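Local coordinates for PUA domain-containing protein (Pyrococcus horikoshii, PDB 3D79) that is of unknown function but carries a pre-PUA-like domain followed by a PUA domain and may bind RNA, at residues Glu23-Leu28 with Lys39-Lys44; Gly110-Ala115 with Ala162-His167; Ala121-Lys126 with Ser150-Lys155. All coordinates share one frame; numbering follows the deposited sequence.

Overall arrangement
The chain opens with the region of the pre-PUA-like family, and contact 1 closes there first. It brings helix 18-32 against the end of helix 34-40 and the loop that follows, after a short, almost wholly helical link. The chain then runs through the remaining strands of an antiparallel sheet before it enters the PUA domain. Here contact 2 closes a long loop by pairing strand 113-114 with strand 161-165. Contact 3 is nested inside that loop and joins the turn after strand 118-121 to the start of helix 151-156. Contacts 2 and 3 touch through Met154, whose CE lies against Ala162 and Val163. Contact 1 stands apart, its centre 24 to 26 Å from the centres of the other two.

Contact 1 (Glu23-Leu28 with Lys39-Lys44); sequences EIIAQL and KMLNKK
Leu41 lays its CD2 methyl over two neighbouring isoleucines of helix 18-32. CD2 meets Ile24 CG2 at 3.4 Å, which is tighter than usual for two carbons. It also lies 3.6 Å from Ile25 CG1. Leu41 crosses both isoleucines at about a right angle. Its CG is anti to the backbone N (chi1 176°), and CD2 is the branch that does the touching. The outer end of Ile25 goes elsewhere. Its CD1 reaches past Leu41 to the backbone between Asn42 and Lys43, 3.4 Å from Lys43 N, and also lies near Lys43 CB. One turn of helix further on, Leu28 takes up the other end of the contact. Its CD2 meets Met40 SD at 3.9 Å, and its CD1 faces the CB atoms of Met40 and Leu41. No hydrogen bond joins the two segments, and the side-chain pairs are apolar. At Leu41 the chain leaves the helix; beyond it Asn42 OD1 accepts from Lys44 N in an Asx turn. Asn42 N is bonded to Asp45. The contact joins helix 18-32 to the C-terminal end of helix 34-40 and the loop after it, packed on the antiparallel sheet. Ile24 and Leu28 both rest on Phe67 and Ile74, Leu41 on Val61, and Met40 on Met66 and Pro76 of that same sheet.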
loop_
_atom_site.group_PDB
_atom_site.type_symbol
_atom_site.label_atom_id
_atom_site.label_comp_id
_atom_site.label_asym_id
_atom_site.label_seq_id
_atom_site.Cartn_x
_atom_site.Cartn_y
_atom_site.Cartn_z
ATOM N N GLU A 23 17.426 -3.281 -1.604
ATOM C CA GLU A 23 16.842 -2.393 -0.596
ATOM C C GLU A 23 15.311 -2.444 -0.615
ATOM O O GLU A 23 14.682 -2.380 0.442
ATOM C CB GLU A 23 17.371 -0.959 -0.736
ATOM C CG GLU A 23 16.960 0.021 0.390
ATOM C CD GLU A 23 17.100 -0.527 1.819
ATOM O OE1 GLU A 23 18.111 -1.197 2.159
ATOM O OE2 GLU A 23 16.189 -0.247 2.627
ATOM N N ILE A 24 14.712 -2.575 -1.799
ATOM C CA ILE A 24 13.257 -2.741 -1.889
ATOM C C ILE A 24 12.846 -4.041 -1.196
ATOM O O ILE A 24 11.920 -4.055 -0.389
ATOM C CB ILE A 24 12.732 -2.672 -3.352
ATOM C CG1 ILE A 24 12.929 -1.261 -3.922
ATOM C CG2 ILE A 24 11.250 -3.084 -3.414
ATOM C CD1 ILE A 24 12.604 -1.127 -5.411
ATOM N N ILE A 25 13.558 -5.129 -1.488
ATOM C CA ILE A 25 13.290 -6.410 -0.835
ATOM C C ILE A 25 13.369 -6.282 0.690
ATOM O O ILE A 25 12.499 -6.782 1.410
ATOM C CB ILE A 25 14.246 -7.507 -1.341
ATOM C CG1 ILE A 25 13.950 -7.811 -2.811
ATOM C CG2 ILE A 25 14.132 -8.777 -0.485
ATOM C CD1 ILE A 25 15.018 -8.673 -3.485
ATOM N N ALA A 26 14.410 -5.603 1.168
ATOM C CA ALA A 26 14.594 -5.372 2.599
ATOM C C ALA A 26 13.394 -4.636 3.206
ATOM O O ALA A 26 12.864 -5.046 4.241
ATOM C CB ALA A 26 15.874 -4.603 2.838
ATOM N N GLN A 27 12.952 -3.578 2.535
ATOM C CA GLN A 27 11.803 -2.793 2.993
ATOM C C GLN A 27 10.525 -3.630 3.040
ATOM O O GLN A 27 9.812 -3.623 4.039
ATOM C CB GLN A 27 11.601 -1.556 2.115
ATOM C CG GLN A 27 12.641 -0.461 2.321
ATOM C CD GLN A 27 12.413 0.743 1.421
ATOM O OE1 GLN A 27 11.286 1.218 1.268
ATOM N NE2 GLN A 27 13.490 1.253 0.830
ATOM N N LEU A 28 10.252 -4.367 1.965
ATOM C CA LEU A 28 9.065 -5.217 1.894
ATOM C C LEU A 28 9.087 -6.302 2.965
ATOM O O LEU A 28 8.069 -6.591 3.592
ATOM C CB LEU A 28 8.949 -5.857 0.508
ATOM C CG LEU A 28 8.655 -4.936 -0.680
ATOM C CD1 LEU A 28 8.856 -5.703 -1.968
ATOM C CD2 LEU A 28 7.236 -4.356 -0.612
ATOM N N LYS A 39 7.069 -13.073 -2.801
ATOM C CA LYS A 39 6.201 -13.181 -3.970
ATOM C C LYS A 39 6.097 -11.862 -4.736
ATOM O O LYS A 39 5.833 -11.865 -5.936
ATOM C CB LYS A 39 4.820 -13.721 -3.596
ATOM C CG LYS A 39 4.807 -15.241 -3.398
ATOM C CD LYS A 39 3.403 -15.856 -3.514
ATOM C CE LYS A 39 2.733 -15.573 -4.866
ATOM N NZ LYS A 39 3.601 -15.828 -6.057
ATOM N N MET A 40 6.329 -10.742 -4.052
ATOM C CA MET A 40 6.273 -9.431 -4.702
ATOM C C MET A 40 7.529 -9.113 -5.503
ATOM O O MET A 40 7.453 -8.448 -6.533
ATOM C CB MET A 40 6.067 -8.322 -3.678
ATOM C CG MET A 40 4.709 -8.317 -3.011
ATOM S SD MET A 40 4.748 -7.103 -1.688
ATOM C CE MET A 40 3.043 -7.149 -1.131
ATOM N N LEU A 41 8.679 -9.564 -5.011
ATOM C CA LEU A 41 9.969 -9.244 -5.628
ATOM C C LEU A 41 11.070 -10.186 -5.152
ATOM O O LEU A 41 11.221 -10.433 -3.953
ATOM C CB LEU A 41 10.364 -7.795 -5.301
ATOM C CG LEU A 41 11.732 -7.270 -5.758
ATOM C CD1 LEU A 41 11.846 -7.252 -7.267
ATOM C CD2 LEU A 41 12.004 -5.879 -5.196
ATOM N N ASN A 42 11.854 -10.699 -6.092
ATOM C CA ASN A 42 13.059 -11.434 -5.728
ATOM C C ASN A 42 14.283 -10.806 -6.368
ATOM O O ASN A 42 14.163 -10.040 -7.334
ATOM C CB ASN A 42 12.936 -12.925 -6.059
ATOM C CG ASN A 42 12.913 -13.196 -7.534
ATOM O OD1 ASN A 42 13.954 -13.166 -8.202
ATOM N ND2 ASN A 42 11.727 -13.493 -8.062
ATOM N N LYS A 43 15.456 -11.133 -5.834
ATOM C CA LYS A 43 16.694 -10.438 -6.209
ATOM C C LYS A 43 17.148 -10.679 -7.648
ATOM O O LYS A 43 18.121 -10.080 -8.101
ATOM C CB LYS A 43 17.823 -10.769 -5.229
ATOM C CG LYS A 43 18.372 -12.182 -5.363
ATOM C CD LYS A 43 19.426 -12.458 -4.310
ATOM C CE LYS A 43 20.104 -13.792 -4.581
ATOM N NZ LYS A 43 20.934 -14.224 -3.433
ATOM N N LYS A 44 16.448 -11.563 -8.357
ATOM C CA LYS A 44 16.796 -11.866 -9.746
ATOM C C LYS A 44 15.847 -11.229 -10.764
ATOM O O LYS A 44 16.085 -11.323 -11.966
ATOM C CB LYS A 44 16.883 -13.391 -9.965
ATOM C CG LYS A 44 17.790 -14.090 -8.953
ATOM C CD LYS A 44 18.075 -15.549 -9.282
ATOM C CE LYS A 44 18.773 -16.210 -8.098
ATOM N NZ LYS A 44 19.173 -17.633 -8.318
#

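Contact 2 (Gly110-Ala115 with Ala162-His167); sequences GADVMA and AVKVIH
Asp112 holds CG anti to its carbonyl carbon (chi1 -70°), and Lys164 bends at chi2 (73°); their charged groups meet beside the strand pair. Lys164 NZ bonds Asp112 OD2 at 2.8 Å in a salt bridge, using the syn lone pair of that oxygen. The aliphatic end of the lysine, CD and CE, runs close to the same carboxylate. The other oxygen, OD1, accepts from Val165 N at 2.9 Å. This donor comes from above the carboxylate plane, 41° out of it. A water also donates to OD1 and to Val165 O, so the carboxylate takes up both the N-H and, through the water, the carbonyl of Val165. Bonds to both oxygens probably limit the rotation of the group. Lys161 is a weak, long second ion-pair partner of OD2.

Next to this polar end the backbones pair. Val113 and Val163 form an antiparallel hydrogen-bonded pair, with Val113 N bonded to Val163 O at 3.1 Å. Val113 O accepts twice, from Val163 N and from Ala162 N, the latter at 2.8 Å and nearly along the C=O axis. On the face shared by the two valines the side chains lie side by side and point the same way, CB to CB 3.7 Å. Val113 CG2 also approaches Val165 CG2, and the two side chains cross at about a right angle. Val133 and Val131 of strand 130-135 continue this apolar layer.

Ala162 and Val163 both face Val113, a classic beta bulge. It lies where short strand 113-114 joins strand 161-165 in the mixed sheet of the PUA domain, a fold known for its beta pseudo-barrel.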
loop_
_atom_site.group_PDB
_atom_site.type_symbol
_atom_site.label_atom_id
_atom_site.label_comp_id
_atom_site.label_asym_id
_atom_site.label_seq_id
_atom_site.Cartn_x
_atom_site.Cartn_y
_atom_site.Cartn_z
ATOM N N GLY A 110 -11.070 10.602 -2.442
ATOM C CA GLY A 110 -9.893 11.357 -1.995
ATOM C C GLY A 110 -9.837 11.727 -0.520
ATOM O O GLY A 110 -8.932 12.458 -0.092
ATOM N N ALA A 111 -10.788 11.226 0.264
ATOM C CA ALA A 111 -10.802 11.475 1.703
ATOM C C ALA A 111 -9.790 10.606 2.441
ATOM O O ALA A 111 -9.501 9.478 2.022
ATOM C CB ALA A 111 -12.204 11.254 2.278
ATOM N N ASP A 112 -9.259 11.126 3.544
ATOM C CA ASP A 112 -8.383 10.348 4.406
ATOM C C ASP A 112 -9.219 9.364 5.220
ATOM O O ASP A 112 -10.444 9.469 5.249
ATOM C CB ASP A 112 -7.560 11.268 5.307
ATOM C CG ASP A 112 -6.516 12.051 4.522
ATOM O OD1 ASP A 112 -5.929 11.479 3.578
ATOM O OD2 ASP A 112 -6.285 13.239 4.838
ATOM N N VAL A 113 -8.565 8.398 5.851
ATOM C CA VAL A 113 -9.305 7.407 6.644
ATOM C C VAL A 113 -9.537 7.917 8.056
ATOM O O VAL A 113 -8.590 8.259 8.766
ATOM C CB VAL A 113 -8.604 6.035 6.685
ATOM C CG1 VAL A 113 -9.492 5.013 7.412
ATOM C CG2 VAL A 113 -8.298 5.557 5.278
ATOM N N MET A 114 -10.806 7.958 8.455
ATOM C CA MET A 114 -11.187 8.420 9.786
ATOM C C MET A 114 -11.422 7.231 10.715
ATOM O O MET A 114 -11.979 6.219 10.294
ATOM C CB MET A 114 -12.447 9.286 9.704
ATOM C CG MET A 114 -12.340 10.449 8.702
ATOM S SD MET A 114 -10.987 11.579 9.080
ATOM C CE MET A 114 -11.515 12.241 10.656
ATOM N N ALA A 115 -11.008 7.370 11.974
ATOM C CA ALA A 115 -11.117 6.286 12.960
ATOM C C ALA A 115 -12.506 5.636 13.106
ATOM O O ALA A 115 -12.579 4.416 13.279
ATOM C CB ALA A 115 -10.581 6.729 14.320
ATOM N N ALA A 162 -7.033 8.712 11.007
ATOM C CA ALA A 162 -6.231 7.511 11.195
ATOM C C ALA A 162 -5.153 7.305 10.139
ATOM O O ALA A 162 -4.059 6.831 10.454
ATOM C CB ALA A 162 -7.132 6.300 11.259
ATOM N N VAL A 163 -5.466 7.634 8.889
ATOM C CA VAL A 163 -4.522 7.415 7.785
ATOM C C VAL A 163 -4.508 8.594 6.827
ATOM O O VAL A 163 -5.556 9.003 6.333
ATOM C CB VAL A 163 -4.868 6.136 6.972
ATOM C CG1 VAL A 163 -3.869 5.919 5.831
ATOM C CG2 VAL A 163 -4.919 4.902 7.876
ATOM N N LYS A 164 -3.313 9.130 6.573
ATOM C CA LYS A 164 -3.116 10.101 5.503
ATOM C C LYS A 164 -2.933 9.345 4.193
ATOM O O LYS A 164 -1.891 8.716 3.982
ATOM C CB LYS A 164 -1.889 10.989 5.785
ATOM C CG LYS A 164 -1.696 12.125 4.781
ATOM C CD LYS A 164 -2.749 13.213 5.016
ATOM C CE LYS A 164 -2.889 14.108 3.816
ATOM N NZ LYS A 164 -4.166 14.862 3.858
ATOM N N VAL A 165 -3.942 9.400 3.327
ATOM C CA VAL A 165 -3.907 8.688 2.045
ATOM C C VAL A 165 -2.960 9.389 1.065
ATOM O O VAL A 165 -2.975 10.620 0.948
ATOM C CB VAL A 165 -5.316 8.520 1.438
ATOM C CG1 VAL A 165 -5.241 7.900 0.040
ATOM C CG2 VAL A 165 -6.178 7.657 2.361
ATOM N N ILE A 166 -2.125 8.603 0.389
ATOM C CA ILE A 166 -1.191 9.145 -0.606
ATOM C C ILE A 166 -1.482 8.654 -2.028
ATOM O O ILE A 166 -0.953 9.191 -3.002
ATOM C CB ILE A 166 0.298 8.870 -0.225
ATOM C CG1 ILE A 166 0.626 7.370 -0.301
ATOM C CG2 ILE A 166 0.623 9.459 1.153
ATOM C CD1 ILE A 166 2.112 7.044 -0.073
ATOM N N HIS A 167 -2.323 7.627 -2.133
ATOM C CA HIS A 167 -2.687 7.035 -3.411
ATOM C C HIS A 167 -3.931 6.189 -3.179
ATOM O O HIS A 167 -3.983 5.403 -2.232
ATOM C CB HIS A 167 -1.511 6.215 -3.985
ATOM C CG HIS A 167 -1.889 5.288 -5.102
ATOM N ND1 HIS A 167 -1.394 4.003 -5.200
ATOM C CD2 HIS A 167 -2.707 5.457 -6.168
ATOM C CE1 HIS A 167 -1.901 3.420 -6.273
ATOM N NE2 HIS A 167 -2.703 4.278 -6.874
HETATM O O HOH W 1 -5.297 12.354 1.061
#

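Contact 3 (Ala121-Lys126 with Ser150-Lys155)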
loop_
_atom_site.group_PDB
_atom_site.type_symbol
_atom_site.label_atom_id
_atom_site.label_comp_id
_atom_site.label_asym_id
_atom_site.label_seq_id
_atom_site.Cartn_x
_atom_site.Cartn_y
_atom_site.Cartn_z
ATOM N N ALA A 121 -7.403 -3.358 12.252
ATOM C CA ALA A 121 -6.102 -2.868 11.821
ATOM C C ALA A 121 -5.032 -3.801 12.360
ATOM O O ALA A 121 -5.223 -4.443 13.392
ATOM C CB ALA A 121 -5.871 -1.430 12.319
ATOM N N ASP A 122 -3.920 -3.892 11.646
ATOM C CA ASP A 122 -2.771 -4.654 12.117
ATOM C C ASP A 122 -2.192 -3.982 13.359
ATOM O O ASP A 122 -1.742 -2.842 13.298
ATOM C CB ASP A 122 -1.728 -4.738 11.000
ATOM C CG ASP A 122 -0.422 -5.366 11.452
ATOM O OD1 ASP A 122 -0.409 -6.093 12.472
ATOM O OD2 ASP A 122 0.591 -5.132 10.766
ATOM N N GLU A 123 -2.206 -4.689 14.488
ATOM C CA GLU A 123 -1.688 -4.119 15.740
ATOM C C GLU A 123 -0.183 -3.823 15.679
ATOM O O GLU A 123 0.350 -3.088 16.513
ATOM C CB GLU A 123 -2.041 -5.011 16.932
ATOM C CG GLU A 123 -3.549 -5.127 17.165
ATOM C CD GLU A 123 -3.923 -5.321 18.625
ATOM O OE1 GLU A 123 -3.017 -5.331 19.490
ATOM O OE2 GLU A 123 -5.136 -5.460 18.906
ATOM N N GLY A 124 0.487 -4.369 14.666
ATOM C CA GLY A 124 1.907 -4.109 14.441
ATOM C C GLY A 124 2.200 -2.721 13.897
ATOM O O GLY A 124 3.343 -2.262 13.945
ATOM N N ILE A 125 1.166 -2.053 13.381
ATOM C CA ILE A 125 1.281 -0.708 12.811
ATOM C C ILE A 125 1.676 0.329 13.870
ATOM O O ILE A 125 1.075 0.390 14.947
ATOM C CB ILE A 125 -0.056 -0.254 12.132
ATOM C CG1 ILE A 125 -0.338 -1.061 10.864
ATOM C CG2 ILE A 125 -0.027 1.235 11.791
ATOM C CD1 ILE A 125 -1.795 -1.003 10.413
ATOM N N LYS A 126 2.690 1.130 13.552
ATOM C CA LYS A 126 3.069 2.286 14.368
ATOM C C LYS A 126 2.810 3.566 13.592
ATOM O O LYS A 126 2.809 3.555 12.361
ATOM C CB LYS A 126 4.552 2.230 14.729
ATOM C CG LYS A 126 4.925 1.114 15.695
ATOM C CD LYS A 126 6.314 1.346 16.291
ATOM C CE LYS A 126 7.431 1.064 15.297
ATOM N NZ LYS A 126 7.610 -0.396 15.050
ATOM N N SER A 150 -1.263 4.398 15.903
ATOM C CA SER A 150 -0.846 2.999 15.946
ATOM C C SER A 150 -2.038 2.113 15.565
ATOM O O SER A 150 -3.191 2.552 15.633
ATOM C CB SER A 150 -0.346 2.628 17.338
ATOM O OG SER A 150 -1.430 2.564 18.252
ATOM N N GLY A 151 -1.761 0.871 15.170
ATOM C CA GLY A 151 -2.818 -0.098 14.874
ATOM C C GLY A 151 -3.757 -0.319 16.047
ATOM O O GLY A 151 -4.976 -0.391 15.872
ATOM N N LYS A 152 -3.187 -0.427 17.248
ATOM C CA LYS A 152 -3.977 -0.571 18.473
ATOM C C LYS A 152 -4.922 0.610 18.676
ATOM O O LYS A 152 -6.100 0.427 18.998
ATOM C CB LYS A 152 -3.062 -0.711 19.689
ATOM C CG LYS A 152 -2.393 -2.078 19.809
ATOM C CD LYS A 152 -1.443 -2.141 21.008
ATOM C CE LYS A 152 -2.191 -2.134 22.335
ATOM N NZ LYS A 152 -2.846 -3.443 22.638
ATOM N N VAL A 153 -4.398 1.817 18.487
ATOM C CA VAL A 153 -5.195 3.030 18.666
ATOM C C VAL A 153 -6.300 3.116 17.608
ATOM O O VAL A 153 -7.429 3.514 17.911
ATOM C CB VAL A 153 -4.302 4.299 18.723
ATOM C CG1 VAL A 153 -5.138 5.569 18.623
ATOM C CG2 VAL A 153 -3.487 4.302 20.015
ATOM N N MET A 154 -5.986 2.698 16.379
ATOM C CA MET A 154 -6.983 2.630 15.305
ATOM C C MET A 154 -8.184 1.756 15.670
ATOM O O MET A 154 -9.315 2.076 15.306
ATOM C CB MET A 154 -6.362 2.105 14.005
ATOM C CG MET A 154 -5.376 3.037 13.334
ATOM S SD MET A 154 -4.941 2.371 11.713
ATOM C CE MET A 154 -3.557 3.426 11.269
ATOM N N LYS A 155 -7.930 0.653 16.373
ATOM C CA LYS A 155 -8.992 -0.261 16.791
ATOM C C LYS A 155 -9.810 0.256 17.979
ATOM O O LYS A 155 -10.989 -0.076 18.119
ATOM C CB LYS A 155 -8.403 -1.640 17.116
ATOM C CG LYS A 155 -7.874 -2.371 15.885
ATOM C CD LYS A 155 -7.087 -3.627 16.264
ATOM C CE LYS A 155 -8.007 -4.734 16.751
ATOM N NZ LYS A 155 -7.231 -5.887 17.303
HETATM O O HOH W 2 -6.312 -7.008 14.750
HETATM O O HOH W 3 -0.265 -0.766 17.811
#
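Glu123 OE2 receives Lys155 NZ at 2.7 Å, on the anti lone pair, away from OE1. The two side chains cross at about a right angle. OE1 turns to Lys152 instead: it touches CG at 3.3 Å, while its salt bridge to Lys152 NZ is long. One carboxylate thus lies between two lysines of the same helix, and their positive charges probably help keep it ionised. Lys155 bends at chi3 (73°), which turns CE out of line with the first part of the chain. Its CD passes Ala121 O at 3.5 Å. A water bridges that carbonyl and Lys155 NZ.

Next to this network the backbones meet. Gly151 N bonds Ile125 O at 2.9 Å, and the bond is nearly straight at its hydrogen (170°). The donor stands above the carbonyl plane, 45° out of it. Gly151 CA comes 3.3 Å from Asp122 O in a CA-H...O contact. Having no CB, Gly151 can come this close to the turn. A second water accepts from Lys152 N and donates to Glu123 O. Deeper in, Ala121 CB packs on Met154 CB at 3.9 Å. Met154 CE reaches Ile125 CG2, and both residues also rest on Val97 and Ala147 of the sheet.

Each segment has its own turn or cap. Asp122 to Ile125 is a type I beta turn, and Asp122 OD1 accepts from Gly124 N as an Asx turn. Asp122 OD2 is bonded to Arg95 N. Ser150 is the N-cap of helix 151-156, its OG accepting from Val153 N. The arrangement is a capped helix start docked on a beta turn, beside the sheet of the PUA domain.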